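PDB 1H4V: histidine--tRNA ligase, which catalyses the ATP-dependent attachment of L-histidine to tRNA(His), releasing AMP and diphosphate, as a homodimeric class II aminoacyl-tRNA synthetase. Local coordinates for residues A143-R157 with F305-E319. Residues are numbered along the deposited sequence; the frame is centred on the assembly and turned at random.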
loop_
_atom_site.group_PDB
_atom_site.type_symbol
_atom_site.label_atom_id
_atom_site.label_comp_id
_atom_site.label_asym_id
_atom_site.label_seq_id
_atom_site.Cartn_x
_atom_site.Cartn_y
_atom_site.Cartn_z
ATOM N N ALA A 143 -4.294 20.529 -12.525
ATOM C CA ALA A 143 -4.829 19.739 -11.420
ATOM C C ALA A 143 -6.226 19.246 -11.787
ATOM O O ALA A 143 -6.552 18.072 -11.591
ATOM C CB ALA A 143 -4.891 20.584 -10.147
ATOM N N VAL A 144 -7.038 20.153 -12.327
ATOM C CA VAL A 144 -8.403 19.835 -12.744
ATOM C C VAL A 144 -8.410 18.780 -13.857
ATOM O O VAL A 144 -9.081 17.752 -13.752
ATOM C CB VAL A 144 -9.154 21.105 -13.243
ATOM C CG1 VAL A 144 -10.485 20.719 -13.839
ATOM C CG2 VAL A 144 -9.382 22.087 -12.077
ATOM N N VAL A 145 -7.660 19.032 -14.923
ATOM C CA VAL A 145 -7.600 18.087 -16.031
ATOM C C VAL A 145 -7.045 16.733 -15.596
ATOM O O VAL A 145 -7.539 15.701 -16.030
ATOM C CB VAL A 145 -6.733 18.625 -17.183
ATOM C CG1 VAL A 145 -6.737 17.633 -18.337
ATOM C CG2 VAL A 145 -7.269 19.965 -17.645
ATOM N N LEU A 146 -6.021 16.737 -14.744
ATOM C CA LEU A 146 -5.436 15.484 -14.265
ATOM C C LEU A 146 -6.463 14.628 -13.513
ATOM O O LEU A 146 -6.506 13.412 -13.694
ATOM C CB LEU A 146 -4.233 15.754 -13.358
ATOM C CG LEU A 146 -2.893 16.082 -14.024
ATOM C CD1 LEU A 146 -1.837 16.249 -12.957
ATOM C CD2 LEU A 146 -2.490 14.970 -14.982
ATOM N N LEU A 147 -7.278 15.263 -12.674
ATOM C CA LEU A 147 -8.302 14.550 -11.929
ATOM C C LEU A 147 -9.339 14.048 -12.915
ATOM O O LEU A 147 -9.750 12.886 -12.872
ATOM C CB LEU A 147 -8.967 15.472 -10.903
ATOM C CG LEU A 147 -10.233 14.926 -10.246
ATOM C CD1 LEU A 147 -9.916 13.611 -9.531
ATOM C CD2 LEU A 147 -10.791 15.961 -9.277
ATOM N N TYR A 148 -9.753 14.929 -13.815
ATOM C CA TYR A 148 -10.730 14.577 -14.836
ATOM C C TYR A 148 -10.230 13.343 -15.603
ATOM O O TYR A 148 -10.972 12.376 -15.789
ATOM C CB TYR A 148 -10.911 15.764 -15.784
ATOM C CG TYR A 148 -11.978 15.586 -16.833
ATOM C CD1 TYR A 148 -13.319 15.475 -16.479
ATOM C CD2 TYR A 148 -11.648 15.552 -18.187
ATOM C CE1 TYR A 148 -14.308 15.335 -17.448
ATOM C CE2 TYR A 148 -12.626 15.411 -19.160
ATOM C CZ TYR A 148 -13.954 15.305 -18.784
ATOM O OH TYR A 148 -14.928 15.182 -19.749
ATOM N N GLU A 149 -8.964 13.383 -16.026
ATOM C CA GLU A 149 -8.337 12.286 -16.763
ATOM C C GLU A 149 -8.264 10.967 -15.988
ATOM O O GLU A 149 -8.577 9.914 -16.537
ATOM C CB GLU A 149 -6.926 12.682 -17.205
ATOM C CG GLU A 149 -6.820 13.065 -18.669
ATOM C CD GLU A 149 -7.029 11.879 -19.608
ATOM O OE1 GLU A 149 -6.149 10.986 -19.661
ATOM O OE2 GLU A 149 -8.078 11.839 -20.292
ATOM N N CYS A 150 -7.828 11.009 -14.731
ATOM C CA CYS A 150 -7.752 9.789 -13.938
ATOM C C CYS A 150 -9.091 9.077 -14.011
ATOM O O CYS A 150 -9.153 7.871 -14.253
ATOM C CB CYS A 150 -7.461 10.088 -12.464
ATOM S SG CYS A 150 -5.795 10.622 -12.059
ATOM N N LEU A 151 -10.160 9.840 -13.805
ATOM C CA LEU A 151 -11.513 9.298 -13.810
ATOM C C LEU A 151 -11.979 8.845 -15.186
ATOM O O LEU A 151 -12.636 7.815 -15.313
ATOM C CB LEU A 151 -12.492 10.331 -13.247
ATOM C CG LEU A 151 -12.168 10.901 -11.863
ATOM C CD1 LEU A 151 -13.162 12.014 -11.529
ATOM C CD2 LEU A 151 -12.219 9.796 -10.820
ATOM N N LYS A 152 -11.644 9.617 -16.213
ATOM C CA LYS A 152 -12.036 9.272 -17.572
ATOM C C LYS A 152 -11.336 7.991 -18.006
ATOM O O LYS A 152 -11.944 7.138 -18.637
ATOM C CB LYS A 152 -11.673 10.406 -18.534
ATOM C CG LYS A 152 -12.748 10.725 -19.556
ATOM C CD LYS A 152 -13.903 11.474 -18.912
ATOM C CE LYS A 152 -15.035 11.731 -19.903
ATOM N NZ LYS A 152 -15.720 10.473 -20.322
ATOM N N GLU A 153 -10.056 7.858 -17.658
ATOM C CA GLU A 153 -9.276 6.675 -18.016
ATOM C C GLU A 153 -9.819 5.420 -17.350
ATOM O O GLU A 153 -9.606 4.314 -17.844
ATOM C CB GLU A 153 -7.812 6.858 -17.625
ATOM C CG GLU A 153 -7.084 7.921 -18.432
ATOM C CD GLU A 153 -6.664 7.447 -19.817
ATOM O OE1 GLU A 153 -6.422 8.315 -20.686
ATOM O OE2 GLU A 153 -6.560 6.217 -20.036
ATOM N N LEU A 154 -10.512 5.593 -16.225
ATOM C CA LEU A 154 -11.092 4.467 -15.506
ATOM C C LEU A 154 -12.339 3.971 -16.220
ATOM O O LEU A 154 -12.874 2.920 -15.879
ATOM C CB LEU A 154 -11.450 4.866 -14.072
ATOM C CG LEU A 154 -10.280 5.160 -13.136
ATOM C CD1 LEU A 154 -10.806 5.689 -11.830
ATOM C CD2 LEU A 154 -9.462 3.906 -12.918
ATOM N N GLY A 155 -12.806 4.738 -17.201
ATOM C CA GLY A 155 -13.986 4.347 -17.946
ATOM C C GLY A 155 -15.246 5.089 -17.545
ATOM O O GLY A 155 -16.297 4.926 -18.169
ATOM N N LEU A 156 -15.160 5.902 -16.501
ATOM C CA LEU A 156 -16.318 6.654 -16.056
ATOM C C LEU A 156 -16.700 7.708 -17.087
ATOM O O LEU A 156 -15.834 8.313 -17.718
ATOM C CB LEU A 156 -16.021 7.328 -14.715
ATOM C CG LEU A 156 -15.845 6.406 -13.503
ATOM C CD1 LEU A 156 -15.367 7.201 -12.295
ATOM C CD2 LEU A 156 -17.174 5.709 -13.205
ATOM N N ARG A 157 -18.001 7.902 -17.275
ATOM C CA ARG A 157 -18.513 8.916 -18.195
ATOM C C ARG A 157 -19.555 9.716 -17.425
ATOM O O ARG A 157 -19.859 9.393 -16.282
ATOM C CB ARG A 157 -19.135 8.285 -19.446
ATOM C CG ARG A 157 -20.018 7.093 -19.191
ATOM C CD ARG A 157 -19.373 5.838 -19.741
ATOM N NE ARG A 157 -20.068 4.637 -19.297
ATOM C CZ ARG A 157 -19.777 3.412 -19.716
ATOM N NH1 ARG A 157 -18.802 3.228 -20.596
ATOM N NH2 ARG A 157 -20.454 2.371 -19.248
ATOM N N PHE A 305 -5.454 17.901 -5.640
ATOM C CA PHE A 305 -6.747 17.267 -5.436
ATOM C C PHE A 305 -6.616 15.913 -4.761
ATOM O O PHE A 305 -5.520 15.391 -4.581
ATOM C CB PHE A 305 -7.466 17.073 -6.781
ATOM C CG PHE A 305 -6.794 16.079 -7.697
ATOM C CD1 PHE A 305 -6.013 16.508 -8.767
ATOM C CD2 PHE A 305 -6.955 14.710 -7.501
ATOM C CE1 PHE A 305 -5.405 15.584 -9.633
ATOM C CE2 PHE A 305 -6.350 13.787 -8.355
ATOM C CZ PHE A 305 -5.576 14.225 -9.424
ATOM N N ALA A 306 -7.758 15.345 -4.409
ATOM C CA ALA A 306 -7.821 14.025 -3.802
ATOM C C ALA A 306 -9.144 13.422 -4.228
ATOM O O ALA A 306 -10.099 14.149 -4.484
ATOM C CB ALA A 306 -7.774 14.126 -2.274
ATOM N N PHE A 307 -9.187 12.103 -4.358
ATOM C CA PHE A 307 -10.435 11.405 -4.661
ATOM C C PHE A 307 -10.444 10.087 -3.883
ATOM O O PHE A 307 -9.398 9.491 -3.629
ATOM C CB PHE A 307 -10.648 11.208 -6.177
ATOM C CG PHE A 307 -9.681 10.270 -6.841
ATOM C CD1 PHE A 307 -9.714 8.904 -6.580
ATOM C CD2 PHE A 307 -8.792 10.750 -7.798
ATOM C CE1 PHE A 307 -8.877 8.028 -7.273
ATOM C CE2 PHE A 307 -7.948 9.886 -8.499
ATOM C CZ PHE A 307 -7.990 8.524 -8.241
ATOM N N GLY A 308 -11.624 9.677 -3.448
ATOM C CA GLY A 308 -11.742 8.451 -2.678
ATOM C C GLY A 308 -11.817 7.229 -3.564
ATOM O O GLY A 308 -12.658 7.142 -4.461
ATOM N N VAL A 309 -10.923 6.288 -3.322
ATOM C CA VAL A 309 -10.894 5.055 -4.092
ATOM C C VAL A 309 -12.238 4.328 -3.998
ATOM O O VAL A 309 -12.767 3.871 -5.017
ATOM C CB VAL A 309 -9.744 4.148 -3.601
ATOM C CG1 VAL A 309 -9.757 2.820 -4.340
ATOM C CG2 VAL A 309 -8.401 4.875 -3.821
ATOM N N GLU A 310 -12.801 4.238 -2.792
ATOM C CA GLU A 310 -14.087 3.570 -2.615
ATOM C C GLU A 310 -15.208 4.310 -3.342
ATOM O O GLU A 310 -16.108 3.684 -3.887
ATOM C CB GLU A 310 -14.452 3.427 -1.130
ATOM C CG GLU A 310 -13.601 2.441 -0.339
ATOM C CD GLU A 310 -12.269 3.029 0.112
ATOM O OE1 GLU A 310 -12.036 4.244 -0.114
ATOM O OE2 GLU A 310 -11.459 2.274 0.699
ATOM N N ARG A 311 -15.154 5.640 -3.353
ATOM C CA ARG A 311 -16.173 6.427 -4.045
ATOM C C ARG A 311 -16.126 6.075 -5.527
ATOM O O ARG A 311 -17.158 5.896 -6.172
ATOM C CB ARG A 311 -15.907 7.929 -3.897
ATOM C CG ARG A 311 -16.121 8.502 -2.511
ATOM C CD ARG A 311 -17.596 8.713 -2.207
ATOM N NE ARG A 311 -17.793 9.340 -0.899
ATOM C CZ ARG A 311 -17.389 10.569 -0.591
ATOM N NH1 ARG A 311 -16.770 11.314 -1.501
ATOM N NH2 ARG A 311 -17.590 11.047 0.633
ATOM N N VAL A 312 -14.911 6.000 -6.063
ATOM C CA VAL A 312 -14.715 5.683 -7.470
ATOM C C VAL A 312 -15.143 4.262 -7.802
ATOM O O VAL A 312 -15.812 4.053 -8.806
ATOM C CB VAL A 312 -13.241 5.912 -7.891
ATOM C CG1 VAL A 312 -13.016 5.416 -9.308
ATOM C CG2 VAL A 312 -12.918 7.409 -7.808
ATOM N N ALA A 313 -14.776 3.289 -6.965
ATOM C CA ALA A 313 -15.176 1.903 -7.212
ATOM C C ALA A 313 -16.705 1.807 -7.238
ATOM O O ALA A 313 -17.271 1.025 -8.004
ATOM C CB ALA A 313 -14.612 0.982 -6.138
ATOM N N LEU A 314 -17.378 2.594 -6.402
ATOM C CA LEU A 314 -18.836 2.568 -6.394
ATOM C C LEU A 314 -19.363 3.172 -7.693
ATOM O O LEU A 314 -20.302 2.647 -8.298
ATOM C CB LEU A 314 -19.403 3.339 -5.196
ATOM C CG LEU A 314 -19.501 2.591 -3.862
ATOM C CD1 LEU A 314 -19.865 3.573 -2.758
ATOM C CD2 LEU A 314 -20.538 1.479 -3.950
ATOM N N ALA A 315 -18.760 4.273 -8.126
ATOM C CA ALA A 315 -19.190 4.906 -9.364
ATOM C C ALA A 315 -19.032 3.934 -10.529
ATOM O O ALA A 315 -19.916 3.827 -11.376
ATOM C CB ALA A 315 -18.394 6.171 -9.617
ATOM N N LEU A 316 -17.912 3.214 -10.571
ATOM C CA LEU A 316 -17.681 2.243 -11.642
ATOM C C LEU A 316 -18.740 1.152 -11.585
ATOM O O LEU A 316 -19.308 0.772 -12.607
ATOM C CB LEU A 316 -16.290 1.612 -11.521
ATOM C CG LEU A 316 -15.121 2.466 -12.020
ATOM C CD1 LEU A 316 -13.811 1.738 -11.768
ATOM C CD2 LEU A 316 -15.291 2.752 -13.507
ATOM N N GLU A 317 -18.995 0.656 -10.379
ATOM C CA GLU A 317 -19.995 -0.376 -10.150
ATOM C C GLU A 317 -21.361 0.110 -10.643
ATOM O O GLU A 317 -22.091 -0.628 -11.307
ATOM C CB GLU A 317 -20.065 -0.686 -8.658
ATOM C CG GLU A 317 -21.041 -1.776 -8.264
ATOM C CD GLU A 317 -21.065 -1.991 -6.760
ATOM O OE1 GLU A 317 -21.724 -1.196 -6.046
ATOM O OE2 GLU A 317 -20.404 -2.944 -6.287
ATOM N N ALA A 318 -21.699 1.353 -10.307
ATOM C CA ALA A 318 -22.967 1.948 -10.717
ATOM C C ALA A 318 -23.100 1.984 -12.240
ATOM O O ALA A 318 -24.189 1.809 -12.773
ATOM C CB ALA A 318 -23.095 3.358 -10.142
ATOM N N GLU A 319 -21.990 2.208 -12.938
ATOM C CA GLU A 319 -22.000 2.243 -14.399
ATOM C C GLU A 319 -21.969 0.830 -14.973
ATOM O O GLU A 319 -21.923 0.643 -16.186
ATOM C CB GLU A 319 -20.793 3.016 -14.933
ATOM C CG GLU A 319 -20.838 4.511 -14.709
ATOM C CD GLU A 319 -19.891 5.242 -15.642
ATOM O OE1 GLU A 319 -19.431 4.604 -16.615
ATOM O OE2 GLU A 319 -19.615 6.441 -15.416
#
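Leu147 lays its CB squarely over one face of the Phe305 ring, a CH-pi contact 3.6 Å from the centroid and 6° off the normal, while Leu146 CB meets the ring's edge. Phe305 is steered there by chi1 (67°), with CG between backbone N and carbonyl carbon. Replacing it with an alanine would probably open a gap beneath the helix and leave Leu147 CB without its aromatic floor. The branched end of Leu147 also serves Phe307, its CD1 lying 3.5 Å from CD2 of that ring. Glu319 OE1 lies over one face of the Arg157 guanidinium, 2.8 Å from NE in a salt bridge, the planes only 17° apart. Its OE2 takes a nearly straight hydrogen bond from Arg157 N through the syn lone pair (2.9 Å); His273 also bonds OE2. The branches of Val312 serve two leucines, CG2 meeting Leu151 CD2 and CG1 Leu154 CD1 (3.4 Å). Small Ala315 leaves room for Leu156, whose CD2 packs 3.5 Å from Leu316 CD2. Gly155, at positive phi in a Schellman motif, suits its place because a CB would jam against Leu154 O. Helix 137-153 lies across the catalytic sheet, Leu146 reaching Tyr129, Leu147 and Leu151 touching Val271, and Cys150 packing on helix 14-33; its last turn and the following loop meet helix 309-318.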